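Local coordinates for ulvan Lyase-PL25 (Pseudoalteromonas sp. PLSV, PDB 5UAM), which degrades ulvan, the sulfated cell-wall polysaccharide of green seaweeds, as a beta-propeller polysaccharide lyase of family 25, at residues Y69-G74 with P424-L429; P102-L105 with Y111-I114; G307-D312 with P317-N322. One frame throughout, in Å; residues are numbered along the deposited sequence.

Contact 1: Y69-G74 with P424-L429; sequences YNHQTG and PDAQML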
loop_
_atom_site.group_PDB
_atom_site.type_symbol
_atom_site.label_atom_id
_atom_site.label_comp_id
_atom_site.label_asym_id
_atom_site.label_seq_id
_atom_site.Cartn_x
_atom_site.Cartn_y
_atom_site.Cartn_z
ATOM N N TYR A 69 -20.734 2.302 -0.630
ATOM C CA TYR A 69 -21.782 1.382 -1.050
ATOM C C TYR A 69 -22.482 0.827 0.180
ATOM O O TYR A 69 -21.829 0.285 1.076
ATOM C CB TYR A 69 -21.207 0.240 -1.883
ATOM C CG TYR A 69 -22.266 -0.701 -2.415
ATOM C CD1 TYR A 69 -23.174 -0.285 -3.369
ATOM C CD2 TYR A 69 -22.387 -1.990 -1.926
ATOM C CE1 TYR A 69 -24.145 -1.137 -3.851
ATOM C CE2 TYR A 69 -23.350 -2.854 -2.406
ATOM C CZ TYR A 69 -24.221 -2.422 -3.373
ATOM O OH TYR A 69 -25.202 -3.256 -3.880
ATOM N N ASN A 70 -23.797 0.949 0.205
ATOM C CA ASN A 70 -24.633 0.395 1.266
ATOM C C ASN A 70 -25.127 -0.963 0.787
ATOM O O ASN A 70 -25.920 -1.048 -0.157
ATOM C CB ASN A 70 -25.805 1.340 1.520
ATOM C CG ASN A 70 -26.692 0.888 2.649
ATOM O OD1 ASN A 70 -27.012 -0.291 2.775
ATOM N ND2 ASN A 70 -27.089 1.832 3.492
ATOM N N HIS A 71 -24.647 -2.025 1.435
ATOM C CA HIS A 71 -24.963 -3.374 0.976
ATOM C C HIS A 71 -26.419 -3.745 1.207
ATOM O O HIS A 71 -26.947 -4.596 0.480
ATOM C CB HIS A 71 -24.019 -4.375 1.645
ATOM C CG HIS A 71 -22.596 -4.233 1.200
ATOM N ND1 HIS A 71 -22.056 -5.016 0.202
ATOM C CD2 HIS A 71 -21.619 -3.371 1.571
ATOM C CE1 HIS A 71 -20.795 -4.665 0.003
ATOM N NE2 HIS A 71 -20.507 -3.666 0.818
ATOM N N GLN A 72 -27.078 -3.155 2.207
ATOM C CA GLN A 72 -28.475 -3.488 2.464
ATOM C C GLN A 72 -29.414 -2.833 1.461
ATOM O O GLN A 72 -30.377 -3.459 1.017
ATOM C CB GLN A 72 -28.872 -3.090 3.889
ATOM C CG GLN A 72 -30.328 -3.444 4.251
ATOM C CD GLN A 72 -30.689 -3.124 5.695
ATOM O OE1 GLN A 72 -29.914 -2.496 6.422
ATOM N NE2 GLN A 72 -31.876 -3.559 6.119
ATOM N N THR A 73 -29.156 -1.573 1.098
ATOM C CA THR A 73 -30.054 -0.860 0.198
ATOM C C THR A 73 -29.605 -0.931 -1.252
ATOM O O THR A 73 -30.406 -0.637 -2.146
ATOM C CB THR A 73 -30.140 0.618 0.596
ATOM O OG1 THR A 73 -28.857 1.222 0.419
ATOM C CG2 THR A 73 -30.573 0.775 2.062
ATOM N N GLY A 74 -28.357 -1.306 -1.506
ATOM C CA GLY A 74 -27.831 -1.320 -2.849
ATOM C C GLY A 74 -27.458 0.037 -3.392
ATOM O O GLY A 74 -27.239 0.153 -4.602
ATOM N N PRO A 424 -17.535 -10.671 1.926
ATOM C CA PRO A 424 -17.211 -11.382 0.678
ATOM C C PRO A 424 -17.553 -10.612 -0.581
ATOM O O PRO A 424 -16.823 -10.732 -1.575
ATOM C CB PRO A 424 -18.007 -12.682 0.806
ATOM C CG PRO A 424 -18.090 -12.927 2.286
ATOM C CD PRO A 424 -18.206 -11.542 2.902
ATOM N N ASP A 425 -18.611 -9.799 -0.573
ATOM C CA ASP A 425 -18.997 -9.090 -1.790
ATOM C C ASP A 425 -18.095 -7.912 -2.144
ATOM O O ASP A 425 -18.175 -7.419 -3.278
ATOM C CB ASP A 425 -20.431 -8.562 -1.670
ATOM C CG ASP A 425 -21.480 -9.644 -1.868
ATOM O OD1 ASP A 425 -21.110 -10.791 -2.217
ATOM O OD2 ASP A 425 -22.684 -9.337 -1.678
ATOM N N ALA A 426 -17.208 -7.467 -1.248
ATOM C CA ALA A 426 -16.481 -6.225 -1.500
ATOM C C ALA A 426 -15.117 -6.318 -0.810
ATOM O O ALA A 426 -14.924 -5.839 0.309
ATOM C CB ALA A 426 -17.298 -5.045 -0.993
ATOM N N GLN A 427 -14.164 -6.898 -1.521
ATOM C CA GLN A 427 -12.860 -7.232 -0.973
ATOM C C GLN A 427 -11.708 -6.396 -1.504
ATOM O O GLN A 427 -10.709 -6.258 -0.815
ATOM C CB GLN A 427 -12.556 -8.702 -1.250
ATOM C CG GLN A 427 -13.547 -9.616 -0.581
ATOM C CD GLN A 427 -13.094 -11.029 -0.555
ATOM O OE1 GLN A 427 -12.027 -11.362 -0.010
ATOM N NE2 GLN A 427 -13.902 -11.893 -1.116
ATOM N N MET A 428 -11.787 -5.875 -2.723
ATOM C CA MET A 428 -10.640 -5.205 -3.317
ATOM C C MET A 428 -11.139 -4.164 -4.298
ATOM O O MET A 428 -12.176 -4.351 -4.937
ATOM C CB MET A 428 -9.717 -6.232 -4.005
ATOM C CG MET A 428 -8.456 -5.652 -4.615
ATOM S SD MET A 428 -7.385 -6.913 -5.365
ATOM C CE MET A 428 -6.499 -7.543 -3.935
ATOM N N LEU A 429 -10.367 -3.093 -4.428
ATOM C CA LEU A 429 -10.588 -2.063 -5.441
ATOM C C LEU A 429 -9.666 -2.285 -6.628
ATOM O O LEU A 429 -8.521 -2.739 -6.472
ATOM C CB LEU A 429 -10.344 -0.687 -4.835
ATOM C CG LEU A 429 -11.427 -0.276 -3.858
ATOM C CD1 LEU A 429 -10.953 0.765 -2.885
ATOM C CD2 LEU A 429 -12.636 0.252 -4.620
HETATM O O HOH W 1 -23.517 -6.783 -1.389
#
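His71 meets Ala426 and Asp425 where the C-terminal end of strand 64-70 passes the turn leading into strand 428-433; two kinds of interaction cross the contact, and local bonds shape each side. The first is apolar. The imidazole turns an edge to the methyl of Ala426, which lies near the ring plane with CE1 of His71 3.7 Å from CB of Ala426; CB of Asp425 is a looser neighbour, approaching obliquely. His71 CG stands beside its own backbone N and anti to the carbonyl carbon (chi1 -67°), a setting that sends the ring across toward the turn.

The second kind is polar and indirect. A water lies 2.8 Å from ND1 of His71, in the ring plane, and donates to OD2 of Asp425 at 2.7 Å, bridging two groups whose polar atoms remain 4.8 Å apart (His71 ND1 to Asp425 OD2). The other ring nitrogen, NE2, is hydrogen-bonded to OG1 of Thr53 in strand 52-58, so both nitrogens have partners.

Within the segments, CD2 of Tyr69 sits over the centre of one His71 face. In the following turn OD1 of Asn70 accepts from N of Thr73 at 3.0 Å, an Asx motif, while Gln427 and Met428 form a classic beta bulge against Val444.

This small interface joins two neighbouring propeller sheets, 46-81 and the one holding both 30-33 and 428-444. Its chemistry implies a histidine fixed from several directions, with a single methyl and a water-relayed carboxylate making the link instead of a direct ion pair.

Contact 2: P102-L105 with Y111-I114; sequences PTML and YIHI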
loop_
_atom_site.group_PDB
_atom_site.type_symbol
_atom_site.label_atom_id
_atom_site.label_comp_id
_atom_site.label_asym_id
_atom_site.label_seq_id
_atom_site.Cartn_x
_atom_site.Cartn_y
_atom_site.Cartn_z
ATOM N N PRO A 102 -4.992 8.235 -1.993
ATOM C CA PRO A 102 -5.444 8.320 -0.600
ATOM C C PRO A 102 -5.364 7.015 0.179
ATOM O O PRO A 102 -5.499 5.909 -0.350
ATOM C CB PRO A 102 -6.912 8.745 -0.731
ATOM C CG PRO A 102 -7.312 8.216 -2.077
ATOM C CD PRO A 102 -6.114 8.399 -2.940
ATOM N N THR A 103 -5.218 7.202 1.493
ATOM C CA THR A 103 -5.303 6.181 2.523
ATOM C C THR A 103 -6.395 6.605 3.495
ATOM O O THR A 103 -6.459 7.777 3.884
ATOM C CB THR A 103 -3.966 6.112 3.248
ATOM O OG1 THR A 103 -3.001 5.659 2.297
ATOM C CG2 THR A 103 -4.020 5.200 4.433
ATOM N N MET A 104 -7.253 5.664 3.886
ATOM C CA MET A 104 -8.443 5.939 4.688
ATOM C C MET A 104 -8.359 5.338 6.089
ATOM O O MET A 104 -7.741 4.298 6.299
ATOM C CB MET A 104 -9.672 5.319 3.995
ATOM C CG MET A 104 -10.990 5.701 4.596
ATOM S SD MET A 104 -12.316 4.704 3.818
ATOM C CE MET A 104 -12.178 5.252 2.132
ATOM N N LEU A 105 -9.023 5.992 7.051
ATOM C CA LEU A 105 -9.212 5.469 8.397
ATOM C C LEU A 105 -10.516 6.022 8.965
ATOM O O LEU A 105 -10.795 7.216 8.820
ATOM C CB LEU A 105 -8.020 5.861 9.293
ATOM C CG LEU A 105 -8.033 5.343 10.729
ATOM C CD1 LEU A 105 -6.618 5.079 11.193
ATOM C CD2 LEU A 105 -8.710 6.342 11.676
ATOM N N TYR A 111 -15.675 9.645 12.391
ATOM C CA TYR A 111 -15.164 10.534 11.363
ATOM C C TYR A 111 -14.272 9.755 10.413
ATOM O O TYR A 111 -13.525 8.870 10.831
ATOM C CB TYR A 111 -14.394 11.700 11.988
ATOM C CG TYR A 111 -15.301 12.628 12.763
ATOM C CD1 TYR A 111 -15.955 13.675 12.120
ATOM C CD2 TYR A 111 -15.514 12.468 14.125
ATOM C CE1 TYR A 111 -16.780 14.528 12.807
ATOM C CE2 TYR A 111 -16.347 13.329 14.822
ATOM C CZ TYR A 111 -16.982 14.352 14.153
ATOM O OH TYR A 111 -17.824 15.222 14.828
ATOM N N ILE A 112 -14.360 10.076 9.127
ATOM C CA ILE A 112 -13.546 9.432 8.111
ATOM C C ILE A 112 -12.352 10.331 7.844
ATOM O O ILE A 112 -12.508 11.525 7.553
ATOM C CB ILE A 112 -14.366 9.175 6.839
ATOM C CG1 ILE A 112 -15.620 8.364 7.199
ATOM C CG2 ILE A 112 -13.535 8.443 5.785
ATOM C CD1 ILE A 112 -16.705 8.460 6.207
ATOM N N HIS A 113 -11.159 9.759 7.950
ATOM C CA HIS A 113 -9.912 10.455 7.701
ATOM C C HIS A 113 -9.322 9.983 6.389
ATOM O O HIS A 113 -9.344 8.790 6.086
ATOM C CB HIS A 113 -8.914 10.114 8.795
ATOM C CG HIS A 113 -9.322 10.610 10.136
ATOM N ND1 HIS A 113 -8.770 11.723 10.727
ATOM C CD2 HIS A 113 -10.271 10.160 10.986
ATOM C CE1 HIS A 113 -9.341 11.922 11.900
ATOM N NE2 HIS A 113 -10.252 10.980 12.080
ATOM N N ILE A 114 -8.781 10.933 5.630
ATOM C CA ILE A 114 -8.113 10.659 4.369
ATOM C C ILE A 114 -6.723 11.287 4.445
ATOM O O ILE A 114 -6.588 12.490 4.675
ATOM C CB ILE A 114 -8.915 11.193 3.165
ATOM C CG1 ILE A 114 -10.226 10.407 3.012
ATOM C CG2 ILE A 114 -8.084 11.140 1.885
ATOM C CD1 ILE A 114 -10.072 9.012 2.502
#
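Leu105 and His113 form a hydrogen-bonded pair of an antiparallel hairpin, and its two bonds differ in quality. N of His113 meets O of Leu105 at 2.7 Å, almost straight at 170° and nearly along the C=O axis; the return bond, from N of Leu105 to O of His113, is longer at 3.0 Å and more bent. CA-H...O contacts flank them, among them CA of Met104 to O of His113 at 3.3 Å.

Side chains part to the two faces of the sheet. On the one carrying Met104 and Ile114, CG of Met104 touches CG2 of Ile112 at 3.9 Å, the two chains running side by side, while CD1 of Ile114 reaches back to CB of Met104. Met104 starts out extended, CG opposite the backbone N (chi1 -171°), and bends only at its last torsion. Beyond the pair, CG2 of Ile114 rests on CB of Pro102 at 3.7 Å. Tyr54 and Ile66 of the adjacent sheet cover this apolar face.

The other face carries Leu105 and His113, side by side. Here the second shell does the positioning: the His113 ring is hydrogen-bonded through ND1 to His140 and through NE2 to Asp107, while Thr103 OG1 is bonded to the backbone O of Asn165.

The hairpin thus opens one propeller blade, directly after Lys101, which probably binds substrate. A buried imidazole with both nitrogens engaged, one by a carboxylate, has its rotation fixed, and the nearby negative charge would probably favour a proton on the nitrogen facing it.

Contact 3: G307-D312 with P317-N322; sequences GSTHLD and PHIAIN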
loop_
_atom_site.group_PDB
_atom_site.type_symbol
_atom_site.label_atom_id
_atom_site.label_comp_id
_atom_site.label_asym_id
_atom_site.label_seq_id
_atom_site.Cartn_x
_atom_site.Cartn_y
_atom_site.Cartn_z
ATOM N N GLY A 307 5.493 -6.013 -1.102
ATOM C CA GLY A 307 4.104 -6.418 -1.110
ATOM C C GLY A 307 3.470 -6.139 0.228
ATOM O O GLY A 307 3.357 -4.978 0.596
ATOM N N SER A 308 3.050 -7.170 0.956
ATOM C CA SER A 308 2.286 -7.003 2.183
ATOM C C SER A 308 2.563 -8.201 3.076
ATOM O O SER A 308 3.232 -9.157 2.683
ATOM C CB SER A 308 0.795 -6.917 1.880
ATOM O OG SER A 308 0.423 -8.106 1.175
ATOM N N THR A 309 2.040 -8.143 4.297
ATOM C CA THR A 309 2.247 -9.218 5.262
ATOM C C THR A 309 0.995 -9.407 6.107
ATOM O O THR A 309 0.304 -8.447 6.440
ATOM C CB THR A 309 3.504 -8.947 6.127
ATOM O OG1 THR A 309 3.701 -10.004 7.070
ATOM C CG2 THR A 309 3.396 -7.651 6.889
ATOM N N HIS A 310 0.729 -10.668 6.460
ATOM C CA HIS A 310 -0.418 -11.045 7.274
ATOM C C HIS A 310 -0.051 -12.264 8.101
ATOM O O HIS A 310 0.753 -13.108 7.673
ATOM C CB HIS A 310 -1.632 -11.432 6.399
ATOM C CG HIS A 310 -2.050 -10.367 5.446
ATOM N ND1 HIS A 310 -2.718 -9.237 5.857
ATOM C CD2 HIS A 310 -1.896 -10.261 4.107
ATOM C CE1 HIS A 310 -2.950 -8.470 4.800
ATOM N NE2 HIS A 310 -2.471 -9.075 3.730
ATOM N N LEU A 311 -0.649 -12.363 9.290
ATOM C CA LEU A 311 -0.416 -13.514 10.152
ATOM C C LEU A 311 -1.433 -14.614 9.900
ATOM O O LEU A 311 -2.616 -14.344 9.680
ATOM C CB LEU A 311 -0.529 -13.122 11.620
ATOM C CG LEU A 311 0.408 -12.020 12.096
ATOM C CD1 LEU A 311 0.264 -11.811 13.588
ATOM C CD2 LEU A 311 1.859 -12.327 11.757
ATOM N N ASP A 312 -0.969 -15.866 9.978
ATOM C CA ASP A 312 -1.874 -17.003 9.918
ATOM C C ASP A 312 -2.506 -17.240 11.293
ATOM O O ASP A 312 -2.260 -16.514 12.261
ATOM C CB ASP A 312 -1.185 -18.240 9.318
ATOM C CG ASP A 312 -0.069 -18.815 10.171
ATOM O OD1 ASP A 312 -0.089 -18.690 11.409
ATOM O OD2 ASP A 312 0.838 -19.443 9.587
ATOM N N PRO A 317 3.948 -15.153 10.640
ATOM C CA PRO A 317 3.859 -14.234 9.502
ATOM C C PRO A 317 4.078 -14.893 8.152
ATOM O O PRO A 317 4.955 -15.741 7.967
ATOM C CB PRO A 317 4.965 -13.216 9.783
ATOM C CG PRO A 317 5.961 -13.978 10.567
ATOM C CD PRO A 317 5.134 -14.868 11.472
ATOM N N HIS A 318 3.268 -14.433 7.205
ATOM C CA HIS A 318 3.386 -14.681 5.783
ATOM C C HIS A 318 3.639 -13.347 5.096
ATOM O O HIS A 318 3.148 -12.291 5.531
ATOM C CB HIS A 318 2.080 -15.255 5.259
ATOM C CG HIS A 318 1.772 -16.619 5.766
ATOM N ND1 HIS A 318 1.607 -17.696 4.926
ATOM C CD2 HIS A 318 1.600 -17.089 7.025
ATOM C CE1 HIS A 318 1.346 -18.771 5.646
ATOM N NE2 HIS A 318 1.325 -18.427 6.922
ATOM N N ILE A 319 4.397 -13.403 4.009
ATOM C CA ILE A 319 4.853 -12.209 3.307
ATOM C C ILE A 319 4.675 -12.409 1.809
ATOM O O ILE A 319 5.061 -13.450 1.263
ATOM C CB ILE A 319 6.332 -11.935 3.619
ATOM C CG1 ILE A 319 6.526 -11.646 5.116
ATOM C CG2 ILE A 319 6.864 -10.772 2.788
ATOM C CD1 ILE A 319 7.980 -11.523 5.532
ATOM N N ALA A 320 4.115 -11.394 1.147
ATOM C CA ALA A 320 4.144 -11.292 -0.306
ATOM C C ALA A 320 5.266 -10.344 -0.682
ATOM O O ALA A 320 5.323 -9.215 -0.179
ATOM C CB ALA A 320 2.820 -10.750 -0.832
ATOM N N ILE A 321 6.163 -10.800 -1.544
ATOM C CA ILE A 321 7.278 -9.991 -2.013
ATOM C C ILE A 321 7.344 -10.133 -3.525
ATOM O O ILE A 321 7.347 -11.253 -4.044
ATOM C CB ILE A 321 8.606 -10.409 -1.344
ATOM C CG1 ILE A 321 9.785 -9.560 -1.823
ATOM C CG2 ILE A 321 8.879 -11.899 -1.525
ATOM C CD1 ILE A 321 9.644 -8.076 -1.492
ATOM N N ASN A 322 7.405 -9.013 -4.242
ATOM C CA ASN A 322 7.591 -9.115 -5.680
ATOM C C ASN A 322 9.066 -9.036 -6.006
ATOM O O ASN A 322 9.797 -8.257 -5.395
ATOM C CB ASN A 322 6.836 -8.003 -6.410
ATOM C CG ASN A 322 5.367 -8.003 -6.068
ATOM O OD1 ASN A 322 4.611 -8.846 -6.555
ATOM N ND2 ASN A 322 4.962 -7.094 -5.206
#
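His318 and Asp312 close the tight end of this hairpin. NE2 of His318 donates to OD2 of Asp312 at 2.9 Å, with the oxygen in the ring plane but met on its anti side, and the carboxylate and ring planes stand 71° apart. Asp312 CG lies between its backbone N and carbonyl carbon (chi1 67°), bringing the acid to the ring edge at NE2. His318 O is gripped twice, by OG1 of Thr309 at 2.8 Å and by N of His310 at 3.1 Å, arriving from opposite faces of the carbonyl plane. Beside them CD2 of Leu311, a partly exposed residue, packs on CB of Pro317 at 3.8 Å.

The far end is looser. Gly307 and Ser308 both face Ala320 in a classic beta bulge, where N of Ser308 makes only a weak bond to O of Ala320 (3.3 Å, 134°). CA of Gly307 lies 3.2 Å from that same oxygen.

Outside the hairpin, His339 binds ND1 of His318, and Asp364 receives both Ser308 and His310. A leucine in place of His318 would probably leave OD2 of Asp312 without this donor and His339 without its partner in the buried hairpin.

Chemically, the innermost strand pair of this propeller blade combines a ladder well bonded at His310-His318 and bulged at Gly307-Ser308 with a buried, fully paired imidazole, whose proton on NE2 the aspartate is likely to stabilise.

From the N terminus the chain first passes residues 69-74, whose partner comes only after 349 further residues, so contact 1 closes a loop spanning most of the propeller and joins an early blade to the last one. Contacts 2 and 3 nest inside that loop, in series: each is a short hairpin opening its own blade, and they lie on opposite sides of the chain's centre, about 23 Å apart between centres. None of the three touches another. Both hairpins hold a histidine in a hydrogen-bonded chain between another histidine and an aspartate: local pairing builds blades, and the long-range contact 1 adds a small link beside the seam where strand 30-33 completes the last blade.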